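Local coordinates for aerolysin-like protein (Bombina maxima, PDB 6LHZ) that is an aerolysin-family protein that probably assembles into oligomeric pores in membranes, at residues F44-T49 with Q142-I147; M1-T6 with T64-E69. One frame throughout, in Å; residues are numbered along the deposited sequence.

Contacts 1 and 2 both involve the large five-stranded antiparallel sheet, with centres about 25 Å apart and nearest atoms about 9 Å apart. Contact 1 (44-49 with 142-147) lies near the middle of the elongated chain, yet it is a surface contact between adjacent strands within that sheet, and much of its chemistry is polar. Contact 2 (1-6 with 64-69) is partly buried and lies about 22 Å from the centre of the chain. It brings the start of the outermost strand 4-28 against a strand of a separate two-stranded sheet. After one short backbone bridge it relies on aliphatic side chains, where contact 1 uses amide and guanidinium groups.

Contact 1 (F44-T49 with Q142-I147); sequences FDRTIT and QSQSGI
Thr49 and Gln142 form an antiparallel hydrogen-bonded pair: Thr49 N gives to Gln142 O at 2.8 Å, and Gln142 N returns a nearly straight bond to Thr49 O at 2.7 Å. Their side chains run alongside each other, with Gln142 OE1 3.5 Å from Thr49 CB. Further along, side chains take over the polar contacts. The amide oxygen OE1 of Gln144 accepts Thr47 N at 2.9 Å, almost linear at the hydrogen (170°) though the donor stands above the carbonyl plane, and takes a second, weak bond from Thr47 OG1. This is the place where strand 133-154, next to strand 41-53 in the long antiparallel sheet that is probably the aerolysin-type pore-forming module, draws away from its neighbour. Arg46 bridges the widening gap. With CG opposite the backbone N (chi1 169°) and the chain extended, Arg46 NE gives a bent hydrogen bond (131°) to Gln144 O at 2.7 Å, the oxygen lying out of the guanidinium plane, one face of which covers the Ser145-Gly146 peptide. A water that meets Arg46 NH2 weakly also bonds Ser143 OG at 2.9 Å. With a leucine in place of Arg46, Gln144 O would probably be left without this donor and that peptide without its flat cover. The apolar contact is CH-pi: Ile147 CD1 sits over one face of the Phe44 ring, displaced toward the rim, 3.6 Å from its centroid, the side chains crossing at about a right angle.

Contact 2 (M1-T6 with T64-E69); sequences MSASVT and TEIQLE
Val5 is the main bump of this contact, directed at strand 65-68 and lodged over the Gln67 carbonyl between Ile66 and Leu68. Val5 CB stands 3.4 Å from Gln67 O, and the two methyls part around that oxygen. Val5 CG2 meets Ile66 CG2 at 3.8 Å, the two side chains crossing at about a right angle, whereas Val5 CG1 comes to 4.1 Å from Leu68 CB. The first torsion sets this fork: chi1 of -180° puts CG1 opposite the backbone N and turns CG2 back beside it, one methyl for each neighbour. Ala3 makes a smaller bump. Its methyl fits a shallow hollow bordered by Glu65 O, the Thr64 methyl (Ala3 CB to Thr64 CG2 4.0 Å) and, more distantly, CG1 of Ile66. Before the apolar part, Glu65 turns both its backbone N and its O to the same edge: Glu65 N gives to Met1 O at 3.2 Å and Glu65 O accepts Ala3 N at 3.1 Å, straddling Ser2. This single bridge joins the chains, while the axes of strands 4-6 and 65-68 diverge by 40°. Strand 4-28 pairs on with strand 110-130, and strand 65-68 with strand 81-84; Val5 and Ile66 both rest on Ile128, and Thr64 on Val130, which seats the small sheet against the large one.

Contact 1 (F44-T49 with Q142-I147)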
ATOM      1  N   PHE A  44      13.869   0.555   1.085  1.00 43.85           N
ATOM      2  CA  PHE A  44      12.684   0.606   1.929  1.00 43.83           C
ATOM      3  C   PHE A  44      11.700  -0.474   1.510  1.00 43.90           C
ATOM      4  O   PHE A  44      11.429  -0.646   0.317  1.00 44.08           O
ATOM      5  CB  PHE A  44      11.961   1.959   1.827  1.00 34.98           C
ATOM      6  CG  PHE A  44      12.702   3.110   2.419  1.00 34.41           C
ATOM      7  CD1 PHE A  44      12.539   3.446   3.752  1.00 37.03           C
ATOM      8  CD2 PHE A  44      13.526   3.888   1.636  1.00 39.55           C
ATOM      9  CE1 PHE A  44      13.201   4.515   4.309  1.00 24.07           C
ATOM     10  CE2 PHE A  44      14.193   4.975   2.182  1.00 43.91           C
ATOM     11  CZ  PHE A  44      14.028   5.283   3.523  1.00 41.73           C
ATOM     12  N   ASP A  45      11.144  -1.173   2.492  1.00 41.87           N
ATOM     13  CA  ASP A  45       9.979  -2.006   2.238  1.00 45.71           C
ATOM     14  C   ASP A  45       8.774  -1.127   1.917  1.00 43.40           C
ATOM     15  O   ASP A  45       8.511  -0.114   2.577  1.00 42.22           O
ATOM     16  CB  ASP A  45       9.683  -2.892   3.456  1.00 47.54           C
ATOM     17  CG  ASP A  45      10.699  -4.028   3.621  1.00 57.71           C
ATOM     18  OD1 ASP A  45      10.778  -4.639   4.710  1.00 65.50           O
ATOM     19  OD2 ASP A  45      11.425  -4.323   2.650  1.00 63.10           O
ATOM     20  N   ARG A  46       8.043  -1.523   0.892  1.00 43.61           N
ATOM     21  CA  ARG A  46       6.799  -0.879   0.514  1.00 41.02           C
ATOM     22  C   ARG A  46       5.700  -1.932   0.490  1.00 44.20           C
ATOM     23  O   ARG A  46       5.867  -2.991  -0.131  1.00 45.13           O
ATOM     24  CB  ARG A  46       6.943  -0.212  -0.852  1.00 38.36           C
ATOM     25  CG  ARG A  46       5.649   0.254  -1.430  1.00 42.07           C
ATOM     26  CD  ARG A  46       5.817   0.912  -2.785  1.00 36.12           C
ATOM     27  NE  ARG A  46       4.516   1.248  -3.346  1.00 43.94           N
ATOM     28  CZ  ARG A  46       4.337   1.766  -4.555  1.00 40.92           C
ATOM     29  NH1 ARG A  46       5.385   2.010  -5.313  1.00 36.09           N
ATOM     30  NH2 ARG A  46       3.115   2.051  -4.996  1.00 40.90           N
ATOM     31  N   THR A  47       4.587  -1.665   1.172  1.00 43.65           N
ATOM     32  CA  THR A  47       3.524  -2.661   1.200  1.00 46.94           C
ATOM     33  C   THR A  47       2.190  -2.099   0.735  1.00 47.49           C
ATOM     34  O   THR A  47       1.976  -0.882   0.643  1.00 46.34           O
ATOM     35  CB  THR A  47       3.333  -3.269   2.587  1.00 41.75           C
ATOM     36  OG1 THR A  47       3.293  -2.226   3.554  1.00 48.66           O
ATOM     37  CG2 THR A  47       4.465  -4.233   2.916  1.00 46.26           C
ATOM     38  N   ILE A  48       1.311  -3.047   0.421  1.00 37.99           N
ATOM     39  CA  ILE A  48      -0.103  -2.835   0.146  1.00 37.79           C
ATOM     40  C   ILE A  48      -0.817  -4.033   0.735  1.00 40.17           C
ATOM     41  O   ILE A  48      -0.578  -5.163   0.296  1.00 47.94           O
ATOM     42  CB  ILE A  48      -0.432  -2.759  -1.352  1.00 37.77           C
ATOM     43  CG1 ILE A  48       0.340  -1.645  -2.048  1.00 40.36           C
ATOM     44  CG2 ILE A  48      -1.935  -2.625  -1.544  1.00 35.59           C
ATOM     45  CD1 ILE A  48      -0.046  -1.480  -3.493  1.00 39.99           C
ATOM     46  N   THR A  49      -1.691  -3.804   1.706  1.00 42.20           N
ATOM     47  CA  THR A  49      -2.448  -4.888   2.328  1.00 48.43           C
ATOM     48  C   THR A  49      -3.874  -4.922   1.786  1.00 37.23           C
ATOM     49  O   THR A  49      -4.558  -3.898   1.737  1.00 38.30           O
ATOM     50  CB  THR A  49      -2.448  -4.750   3.853  1.00 39.44           C
ATOM     51  OG1 THR A  49      -1.098  -4.793   4.311  1.00 46.15           O
ATOM     52  CG2 THR A  49      -3.153  -5.913   4.494  1.00 43.68           C
ATOM     53  N   GLN A 142      -5.025  -1.217   2.017  1.00 38.07           N
ATOM     54  CA  GLN A 142      -4.087  -0.363   2.747  1.00 41.70           C
ATOM     55  C   GLN A 142      -2.867  -0.162   1.877  1.00 34.95           C
ATOM     56  O   GLN A 142      -2.033  -1.061   1.761  1.00 38.05           O
ATOM     57  CB  GLN A 142      -3.679  -0.969   4.081  1.00 36.37           C
ATOM     58  CG  GLN A 142      -4.625  -0.653   5.214  1.00 35.49           C
ATOM     59  CD  GLN A 142      -5.021  -1.892   5.947  1.00 43.33           C
ATOM     60  OE1 GLN A 142      -4.190  -2.761   6.190  1.00 53.85           O
ATOM     61  NE2 GLN A 142      -6.295  -1.993   6.304  1.00 54.37           N
ATOM     62  N   SER A 143      -2.731   1.023   1.316  1.00 36.55           N
ATOM     63  CA  SER A 143      -1.757   1.270   0.265  1.00 42.73           C
ATOM     64  C   SER A 143      -0.634   2.204   0.718  1.00 47.41           C
ATOM     65  O   SER A 143      -0.838   3.102   1.538  1.00 47.04           O
ATOM     66  CB  SER A 143      -2.445   1.868  -0.965  1.00 41.84           C
ATOM     67  OG  SER A 143      -1.599   1.729  -2.085  1.00 52.20           O
ATOM     68  N   GLN A 144       0.564   1.989   0.160  1.00 52.84           N
ATOM     69  CA  GLN A 144       1.715   2.875   0.318  1.00 41.36           C
ATOM     70  C   GLN A 144       2.274   3.204  -1.054  1.00 34.57           C
ATOM     71  O   GLN A 144       2.458   2.309  -1.880  1.00 41.19           O
ATOM     72  CB  GLN A 144       2.812   2.234   1.159  1.00 45.60           C
ATOM     73  CG  GLN A 144       2.405   1.834   2.557  1.00 52.44           C
ATOM     74  CD  GLN A 144       3.556   1.208   3.332  1.00 47.47           C
ATOM     75  OE1 GLN A 144       4.521   0.719   2.744  1.00 47.76           O
ATOM     76  NE2 GLN A 144       3.451   1.207   4.648  1.00 44.35           N
ATOM     77  N   SER A 145       2.563   4.471  -1.288  1.00 41.74           N
ATOM     78  CA  SER A 145       3.218   4.894  -2.517  1.00 36.24           C
ATOM     79  C   SER A 145       4.744   4.697  -2.444  1.00 37.77           C
ATOM     80  O   SER A 145       5.315   4.341  -1.408  1.00 38.79           O
ATOM     81  CB  SER A 145       2.896   6.353  -2.781  1.00 30.06           C
ATOM     82  OG  SER A 145       3.757   7.160  -2.005  1.00 38.96           O
ATOM     83  N   GLY A 146       5.403   4.934  -3.577  1.00 41.70           N
ATOM     84  CA  GLY A 146       6.847   5.079  -3.581  1.00 35.51           C
ATOM     85  C   GLY A 146       7.290   6.275  -2.762  1.00 43.62           C
ATOM     86  O   GLY A 146       6.520   7.192  -2.478  1.00 38.59           O
ATOM     87  N   ILE A 147       8.559   6.254  -2.352  1.00 42.76           N
ATOM     88  CA  ILE A 147       9.096   7.280  -1.470  1.00 39.11           C
ATOM     89  C   ILE A 147       9.634   8.423  -2.293  1.00 42.35           C
ATOM     90  O   ILE A 147      10.232   8.217  -3.353  1.00 48.35           O
ATOM     91  CB  ILE A 147      10.185   6.711  -0.551  1.00 44.75           C
ATOM     92  CG1 ILE A 147       9.527   5.926   0.560  1.00 40.95           C
ATOM     93  CG2 ILE A 147      11.047   7.827   0.067  1.00 37.29           C
ATOM     94  CD1 ILE A 147      10.380   4.873   1.026  1.00 39.86           C
TER
HETATM   95  O   HOH W   1      -0.257   2.641  -4.546  1.00 49.44           O

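Contact 2 (M1-T6 with T64-E69)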
ATOM      1  N   MET A   1     -18.807 -23.790  -3.653  1.00 73.55           N
ATOM      2  CA  MET A   1     -17.491 -23.778  -3.027  1.00 69.14           C
ATOM      3  C   MET A   1     -16.684 -22.588  -3.539  1.00 65.17           C
ATOM      4  O   MET A   1     -15.676 -22.191  -2.936  1.00 51.32           O
ATOM      5  CB  MET A   1     -16.754 -25.097  -3.299  1.00 67.56           C
ATOM      6  CG  MET A   1     -15.668 -25.453  -2.272  1.00 80.63           C
ATOM      7  SD  MET A   1     -14.482 -26.672  -2.909  1.00104.47           S
ATOM      8  CE  MET A   1     -13.057 -26.388  -1.852  1.00 77.93           C
ATOM      9  N   SER A   2     -17.139 -22.015  -4.656  1.00 60.99           N
ATOM     10  CA  SER A   2     -16.456 -20.890  -5.288  1.00 65.30           C
ATOM     11  C   SER A   2     -17.453 -19.825  -5.737  1.00 64.00           C
ATOM     12  O   SER A   2     -18.407 -20.116  -6.469  1.00 54.88           O
ATOM     13  CB  SER A   2     -15.612 -21.348  -6.477  1.00 58.77           C
ATOM     14  OG  SER A   2     -14.691 -20.328  -6.818  1.00 62.82           O
ATOM     15  N   ALA A   3     -17.192 -18.582  -5.327  1.00 43.72           N
ATOM     16  CA  ALA A   3     -18.134 -17.493  -5.483  1.00 45.86           C
ATOM     17  C   ALA A   3     -17.870 -16.742  -6.774  1.00 50.45           C
ATOM     18  O   ALA A   3     -16.713 -16.594  -7.187  1.00 44.44           O
ATOM     19  CB  ALA A   3     -18.024 -16.529  -4.295  1.00 37.63           C
ATOM     20  N   SER A   4     -18.943 -16.252  -7.403  1.00 38.14           N
ATOM     21  CA  SER A   4     -18.740 -15.170  -8.356  1.00 47.37           C
ATOM     22  C   SER A   4     -18.666 -13.851  -7.590  1.00 42.58           C
ATOM     23  O   SER A   4     -19.327 -13.663  -6.567  1.00 34.90           O
ATOM     24  CB  SER A   4     -19.837 -15.130  -9.423  1.00 41.18           C
ATOM     25  OG  SER A   4     -21.097 -15.465  -8.896  1.00 52.07           O
ATOM     26  N   VAL A   5     -17.831 -12.944  -8.086  1.00 41.81           N
ATOM     27  CA  VAL A   5     -17.388 -11.779  -7.333  1.00 40.50           C
ATOM     28  C   VAL A   5     -17.468 -10.557  -8.238  1.00 41.42           C
ATOM     29  O   VAL A   5     -16.991 -10.604  -9.374  1.00 52.12           O
ATOM     30  CB  VAL A   5     -15.939 -11.961  -6.835  1.00 35.65           C
ATOM     31  CG1 VAL A   5     -15.511 -10.756  -6.057  1.00 40.11           C
ATOM     32  CG2 VAL A   5     -15.797 -13.206  -5.999  1.00 35.29           C
ATOM     33  N   THR A   6     -18.037  -9.459  -7.738  1.00 41.65           N
ATOM     34  CA  THR A   6     -18.001  -8.180  -8.447  1.00 40.62           C
ATOM     35  C   THR A   6     -17.748  -7.066  -7.441  1.00 37.99           C
ATOM     36  O   THR A   6     -18.497  -6.931  -6.473  1.00 45.02           O
ATOM     37  CB  THR A   6     -19.305  -7.919  -9.213  1.00 45.72           C
ATOM     38  OG1 THR A   6     -19.509  -8.954 -10.181  1.00 48.79           O
ATOM     39  CG2 THR A   6     -19.241  -6.569  -9.947  1.00 37.72           C
ATOM     40  N   THR A  64     -15.591 -20.878   1.494  1.00 35.19           N
ATOM     41  CA  THR A  64     -15.848 -20.287   0.196  1.00 39.83           C
ATOM     42  C   THR A  64     -14.649 -19.475  -0.266  1.00 38.25           C
ATOM     43  O   THR A  64     -14.047 -18.726   0.508  1.00 38.18           O
ATOM     44  CB  THR A  64     -17.092 -19.400   0.267  1.00 37.70           C
ATOM     45  OG1 THR A  64     -18.202 -20.173   0.720  1.00 42.06           O
ATOM     46  CG2 THR A  64     -17.422 -18.855  -1.079  1.00 38.69           C
ATOM     47  N   GLU A  65     -14.295 -19.634  -1.534  1.00 43.47           N
ATOM     48  CA  GLU A  65     -13.227 -18.848  -2.140  1.00 49.70           C
ATOM     49  C   GLU A  65     -13.809 -17.588  -2.770  1.00 47.81           C
ATOM     50  O   GLU A  65     -14.827 -17.643  -3.478  1.00 41.33           O
ATOM     51  CB  GLU A  65     -12.459 -19.657  -3.192  1.00 46.46           C
ATOM     52  CG  GLU A  65     -12.036 -21.039  -2.719  1.00 56.98           C
ATOM     53  CD  GLU A  65     -10.550 -21.333  -2.949  1.00 67.15           C
ATOM     54  OE1 GLU A  65      -9.844 -21.668  -1.960  1.00 63.15           O
ATOM     55  OE2 GLU A  65     -10.095 -21.247  -4.116  1.00 60.91           O
ATOM     56  N   ILE A  66     -13.151 -16.459  -2.524  1.00 43.56           N
ATOM     57  CA  ILE A  66     -13.543 -15.174  -3.086  1.00 41.86           C
ATOM     58  C   ILE A  66     -12.341 -14.627  -3.833  1.00 43.33           C
ATOM     59  O   ILE A  66     -11.371 -14.175  -3.210  1.00 47.47           O
ATOM     60  CB  ILE A  66     -14.003 -14.182  -2.012  1.00 42.85           C
ATOM     61  CG1 ILE A  66     -15.286 -14.673  -1.336  1.00 39.61           C
ATOM     62  CG2 ILE A  66     -14.144 -12.796  -2.639  1.00 37.66           C
ATOM     63  CD1 ILE A  66     -15.222 -14.766   0.186  1.00 33.30           C
ATOM     64  N   GLN A  67     -12.408 -14.638  -5.155  1.00 37.19           N
ATOM     65  CA  GLN A  67     -11.314 -14.191  -6.002  1.00 38.62           C
ATOM     66  C   GLN A  67     -11.645 -12.810  -6.552  1.00 40.31           C
ATOM     67  O   GLN A  67     -12.637 -12.647  -7.271  1.00 42.80           O
ATOM     68  CB  GLN A  67     -11.097 -15.195  -7.134  1.00 37.24           C
ATOM     69  CG  GLN A  67      -9.769 -15.188  -7.791  1.00 47.47           C
ATOM     70  CD  GLN A  67      -9.713 -16.181  -8.941  1.00 53.48           C
ATOM     71  OE1 GLN A  67      -9.407 -17.353  -8.734  1.00 51.61           O
ATOM     72  NE2 GLN A  67     -10.030 -15.721 -10.159  1.00 47.02           N
ATOM     73  N   LEU A  68     -10.821 -11.820  -6.231  1.00 37.57           N
ATOM     74  CA  LEU A  68     -10.985 -10.514  -6.841  1.00 41.68           C
ATOM     75  C   LEU A  68      -9.648  -9.976  -7.341  1.00 47.03           C
ATOM     76  O   LEU A  68      -8.566 -10.452  -6.969  1.00 48.91           O
ATOM     77  CB  LEU A  68     -11.646  -9.514  -5.883  1.00 39.22           C
ATOM     78  CG  LEU A  68     -11.001  -9.137  -4.560  1.00 43.05           C
ATOM     79  CD1 LEU A  68      -9.986  -8.016  -4.761  1.00 42.74           C
ATOM     80  CD2 LEU A  68     -12.093  -8.712  -3.594  1.00 43.07           C
ATOM     81  N   GLU A  69      -9.758  -8.952  -8.190  1.00 44.88           N
ATOM     82  CA  GLU A  69      -8.637  -8.280  -8.829  1.00 45.02           C
ATOM     83  C   GLU A  69      -8.541  -6.839  -8.342  1.00 46.81           C
ATOM     84  O   GLU A  69      -9.361  -5.997  -8.742  1.00 56.95           O
ATOM     85  CB  GLU A  69      -8.801  -8.333 -10.345  1.00 41.75           C
ATOM     86  CG  GLU A  69      -8.338  -9.679 -10.885  1.00 64.66           C
ATOM     87  CD  GLU A  69      -8.982 -10.067 -12.203  1.00 79.08           C
ATOM     88  OE1 GLU A  69     -10.160 -10.514 -12.200  1.00 75.92           O
ATOM     89  OE2 GLU A  69      -8.281  -9.960 -13.235  1.00 75.39           O
TER